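PDB 3NRF: ApaG protein from Pseudomonas aeruginosa, which is of unknown function but is a small all-beta protein of the DUF4354 family, probably exported from the cytoplasm. Local coordinates for residues T28-R34 / V80-F86. Numbering follows the deposited sequence. Where two conformers were deposited one is given.
Sequences TQAFKVR and VEGDAIF
Residues 28-34 and 80-86 are neighbouring antiparallel strands inside a six-stranded sheet, paired edge to edge between strands 7-21 and 59-65. Their axes approach to 4.6 Å at 159°, both backbones are in the beta region, with Gly82 almost fully extended (180/-176), and the register sets Gln29 opposite Phe86 and Arg34 opposite Glu81. Gln29-Phe86, Phe31-Ala84 and Val33-Gly82 are hydrogen-bonded pairs, each closed by two bonds: Gln29 N to Phe86 O 2.8 Å and Phe86 N to Gln29 O 3.0 Å; Phe31 N to Ala84 O and Ala84 N to Phe31 O, both 2.9 Å; Val33 N to Gly82 O 2.8 Å and Gly82 N to Val33 O 3.0 Å. On the buried face the Phe31 and Phe86 rings, both chi1 m, meet obliquely (CD1 to CD1 3.6 Å, planes at 78°), and Val33 CG2 lies 4.1 Å from Ala84 CB; Gln29, bonded to Lys16, is its polar exception. The other face, partly exposed, joins Ala30 CB to Ile85 CG1 (3.9 Å) and carries two salt bridges at non-hydrogen-bonded pairs. Arg34 NE and NH2 reach Glu81 OE1 at 2.8 and 2.9 Å, while Lys32, with chi2 and chi3 p, curls its NZ to 3.0 Å from both Asp83 OD1 and OD2, through weak hydrogen bonds. This is an amphipathic central strand pair of an antiparallel beta-sheet.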
ATOM      1  N   THR B  28      -5.303  -3.432 -12.775  1.00 12.86           N
ATOM      2  CA  THR B  28      -6.597  -2.968 -12.290  1.00 15.06           C
ATOM      3  C   THR B  28      -6.465  -2.179 -11.002  1.00 15.76           C
ATOM      4  O   THR B  28      -5.575  -2.448 -10.195  1.00 14.36           O
ATOM      5  CB  THR B  28      -7.577  -4.116 -12.036  1.00 16.30           C
ATOM      6  OG1 THR B  28      -7.014  -5.005 -11.055  1.00 16.85           O
ATOM      7  CG2 THR B  28      -7.862  -4.884 -13.345  1.00 16.37           C
ATOM      8  N   GLN B  29      -7.305  -1.156 -10.861  1.00 13.20           N
ATOM      9  CA  GLN B  29      -7.387  -0.364  -9.627  1.00 14.58           C
ATOM     10  C   GLN B  29      -8.859  -0.288  -9.224  1.00 13.58           C
ATOM     11  O   GLN B  29      -9.688   0.243  -9.961  1.00 14.27           O
ATOM     12  CB  GLN B  29      -6.842   1.058  -9.813  1.00 14.42           C
ATOM     13  CG  GLN B  29      -7.023   1.936  -8.570  1.00 14.93           C
ATOM     14  CD  GLN B  29      -6.216   1.453  -7.385  1.00 15.77           C
ATOM     15  OE1 GLN B  29      -4.985   1.417  -7.426  1.00 19.03           O
ATOM     16  NE2 GLN B  29      -6.934   1.078  -6.313  1.00 15.63           N
ATOM     17  N   ALA B  30      -9.191  -0.793  -8.031  1.00 15.21           N
ATOM     18  CA  ALA B  30     -10.536  -0.760  -7.532  1.00 15.57           C
ATOM     19  C   ALA B  30     -10.762   0.466  -6.691  1.00 13.32           C
ATOM     20  O   ALA B  30      -9.825   0.985  -6.109  1.00 15.42           O
ATOM     21  CB  ALA B  30     -10.839  -2.023  -6.680  1.00 16.10           C
ATOM     22  N   PHE B  31     -12.014   0.910  -6.679  1.00 14.30           N
ATOM     23  CA  PHE B  31     -12.473   1.966  -5.835  1.00 16.03           C
ATOM     24  C   PHE B  31     -13.826   1.599  -5.250  1.00 18.74           C
ATOM     25  O   PHE B  31     -14.651   0.947  -5.916  1.00 18.62           O
ATOM     26  CB  PHE B  31     -12.723   3.265  -6.615  1.00 17.28           C
ATOM     27  CG  PHE B  31     -11.485   3.898  -7.204  1.00 15.73           C
ATOM     28  CD1 PHE B  31     -10.957   3.418  -8.403  1.00 15.31           C
ATOM     29  CD2 PHE B  31     -10.906   4.976  -6.620  1.00 17.93           C
ATOM     30  CE1 PHE B  31      -9.861   4.021  -8.972  1.00 14.88           C
ATOM     31  CE2 PHE B  31      -9.770   5.568  -7.193  1.00 17.48           C
ATOM     32  CZ  PHE B  31      -9.275   5.086  -8.354  1.00 17.13           C
ATOM     33  N   LYS B  32     -14.083   2.067  -4.031  1.00 16.55           N
ATOM     34  CA  LYS B  32     -15.463   2.081  -3.534  1.00 17.61           C
ATOM     35  C   LYS B  32     -15.978   3.485  -3.847  1.00 16.94           C
ATOM     36  O   LYS B  32     -15.272   4.466  -3.556  1.00 18.50           O
ATOM     37  CB  LYS B  32     -15.487   1.833  -2.042  1.00 19.69           C
ATOM     38  CG  LYS B  32     -16.891   1.831  -1.431  1.00 30.57           C
ATOM     39  CD  LYS B  32     -17.621   0.563  -1.661  1.00 32.53           C
ATOM     40  CE  LYS B  32     -17.058  -0.581  -0.769  1.00 37.88           C
ATOM     41  NZ  LYS B  32     -17.674  -1.873  -1.192  1.00 33.80           N
ATOM     42  N   VAL B  33     -17.153   3.577  -4.474  1.00 15.56           N
ATOM     43  CA  VAL B  33     -17.731   4.805  -4.947  1.00 17.05           C
ATOM     44  C   VAL B  33     -19.134   4.994  -4.358  1.00 19.43           C
ATOM     45  O   VAL B  33     -19.928   4.044  -4.336  1.00 20.45           O
ATOM     46  CB  VAL B  33     -17.851   4.787  -6.508  1.00 17.29           C
ATOM     47  CG1 VAL B  33     -18.460   6.070  -7.026  1.00 19.23           C
ATOM     48  CG2 VAL B  33     -16.484   4.529  -7.154  1.00 16.40           C
ATOM     49  N   ARG B  34     -19.456   6.221  -3.972  1.00 19.19           N
ATOM     50  CA  ARG B  34     -20.807   6.577  -3.519  1.00 16.95           C
ATOM     51  C   ARG B  34     -21.283   7.743  -4.368  1.00 18.30           C
ATOM     52  O   ARG B  34     -20.581   8.744  -4.493  1.00 21.44           O
ATOM     53  CB  ARG B  34     -20.848   6.991  -2.047  1.00 22.51           C
ATOM     54  CG  ARG B  34     -22.286   7.327  -1.595  1.00 20.20           C
ATOM     55  CD  ARG B  34     -22.392   7.646  -0.119  1.00 27.44           C
ATOM     56  NE  ARG B  34     -21.881   6.554   0.706  1.00 27.55           N
ATOM     57  CZ  ARG B  34     -21.850   6.592   2.045  1.00 29.99           C
ATOM     58  NH1 ARG B  34     -22.253   7.682   2.676  1.00 34.80           N
ATOM     59  NH2 ARG B  34     -21.373   5.566   2.739  1.00 28.73           N
ATOM     60  N   VAL B  80     -26.376   5.977  -3.630  1.00 19.46           N
ATOM     61  CA  VAL B  80     -26.130   4.609  -3.969  1.00 19.68           C
ATOM     62  C   VAL B  80     -24.611   4.431  -3.830  1.00 21.16           C
ATOM     63  O   VAL B  80     -23.831   5.390  -3.933  1.00 20.97           O
ATOM     64  CB  VAL B  80     -26.664   4.206  -5.374  1.00 21.56           C
ATOM     65  CG1 VAL B  80     -28.206   4.356  -5.445  1.00 22.91           C
ATOM     66  CG2 VAL B  80     -25.991   5.026  -6.483  1.00 22.72           C
ATOM     67  N   GLU B  81     -24.171   3.204  -3.647  1.00 18.43           N
ATOM     68  CA  GLU B  81     -22.768   2.933  -3.443  0.67 20.03           C
ATOM     69  C   GLU B  81     -22.412   1.531  -3.864  1.00 17.75           C
ATOM     70  O   GLU B  81     -23.250   0.619  -3.865  1.00 22.95           O
ATOM     71  CB  GLU B  81     -22.403   3.191  -1.982  0.67 20.06           C
ATOM     72  CG  GLU B  81     -21.054   2.692  -1.522  0.67 25.42           C
ATOM     73  CD  GLU B  81     -20.820   2.881  -0.028  0.67 26.65           C
ATOM     74  OE1 GLU B  81     -20.636   4.043   0.438  0.67 24.94           O
ATOM     75  OE2 GLU B  81     -20.781   1.836   0.675  0.67 30.88           O
ATOM     76  N   GLY B  82     -21.167   1.359  -4.293  1.00 17.09           N
ATOM     77  CA  GLY B  82     -20.640   0.060  -4.705  1.00 19.15           C
ATOM     78  C   GLY B  82     -19.194   0.163  -5.152  1.00 20.08           C
ATOM     79  O   GLY B  82     -18.585   1.218  -5.084  1.00 18.38           O
ATOM     80  N   ASP B  83     -18.644  -0.938  -5.614  1.00 18.88           N
ATOM     81  CA  ASP B  83     -17.278  -0.978  -6.145  1.00 18.66           C
ATOM     82  C   ASP B  83     -17.222  -0.818  -7.646  1.00 17.61           C
ATOM     83  O   ASP B  83     -18.153  -1.188  -8.363  1.00 17.90           O
ATOM     84  CB  ASP B  83     -16.624  -2.284  -5.764  1.00 20.63           C
ATOM     85  CG  ASP B  83     -16.562  -2.437  -4.249  1.00 22.57           C
ATOM     86  OD1 ASP B  83     -15.922  -1.584  -3.606  1.00 25.65           O
ATOM     87  OD2 ASP B  83     -17.182  -3.369  -3.707  1.00 31.49           O
ATOM     88  N   ALA B  84     -16.131  -0.219  -8.102  1.00 17.48           N
ATOM     89  CA  ALA B  84     -15.890   0.020  -9.523  1.00 18.67           C
ATOM     90  C   ALA B  84     -14.426  -0.274  -9.773  1.00 16.01           C
ATOM     91  O   ALA B  84     -13.556   0.128  -8.956  1.00 16.92           O
ATOM     92  CB  ALA B  84     -16.210   1.470  -9.877  1.00 19.23           C
ATOM     93  N   ILE B  85     -14.109  -1.003 -10.832  1.00 14.77           N
ATOM     94  CA  ILE B  85     -12.719  -1.359 -11.103  1.00 12.36           C
ATOM     95  C   ILE B  85     -12.301  -0.839 -12.474  1.00 13.64           C
ATOM     96  O   ILE B  85     -12.975  -1.149 -13.473  1.00 14.38           O
ATOM     97  CB  ILE B  85     -12.473  -2.905 -11.047  1.00 15.50           C
ATOM     98  CG1 ILE B  85     -12.840  -3.467  -9.691  1.00 20.37           C
ATOM     99  CG2 ILE B  85     -11.041  -3.211 -11.314  1.00 15.29           C
ATOM    100  CD1 ILE B  85     -12.632  -5.005  -9.601  1.00 21.68           C
ATOM    101  N   PHE B  86     -11.229  -0.068 -12.511  1.00 13.38           N
ATOM    102  CA  PHE B  86     -10.687   0.536 -13.706  1.00 11.88           C
ATOM    103  C   PHE B  86      -9.408  -0.131 -14.120  1.00 14.62           C
ATOM    104  O   PHE B  86      -8.717  -0.753 -13.297  1.00 14.94           O
ATOM    105  CB  PHE B  86     -10.497   2.058 -13.539  1.00 12.37           C
ATOM    106  CG  PHE B  86     -11.762   2.793 -13.139  1.00 15.26           C
ATOM    107  CD1 PHE B  86     -12.115   2.893 -11.800  1.00 15.57           C
ATOM    108  CD2 PHE B  86     -12.634   3.342 -14.099  1.00 16.94           C
ATOM    109  CE1 PHE B  86     -13.265   3.535 -11.405  1.00 16.51           C
ATOM    110  CE2 PHE B  86     -13.800   3.987 -13.690  1.00 17.05           C
ATOM    111  CZ  PHE B  86     -14.101   4.089 -12.339  1.00 16.53           C
TER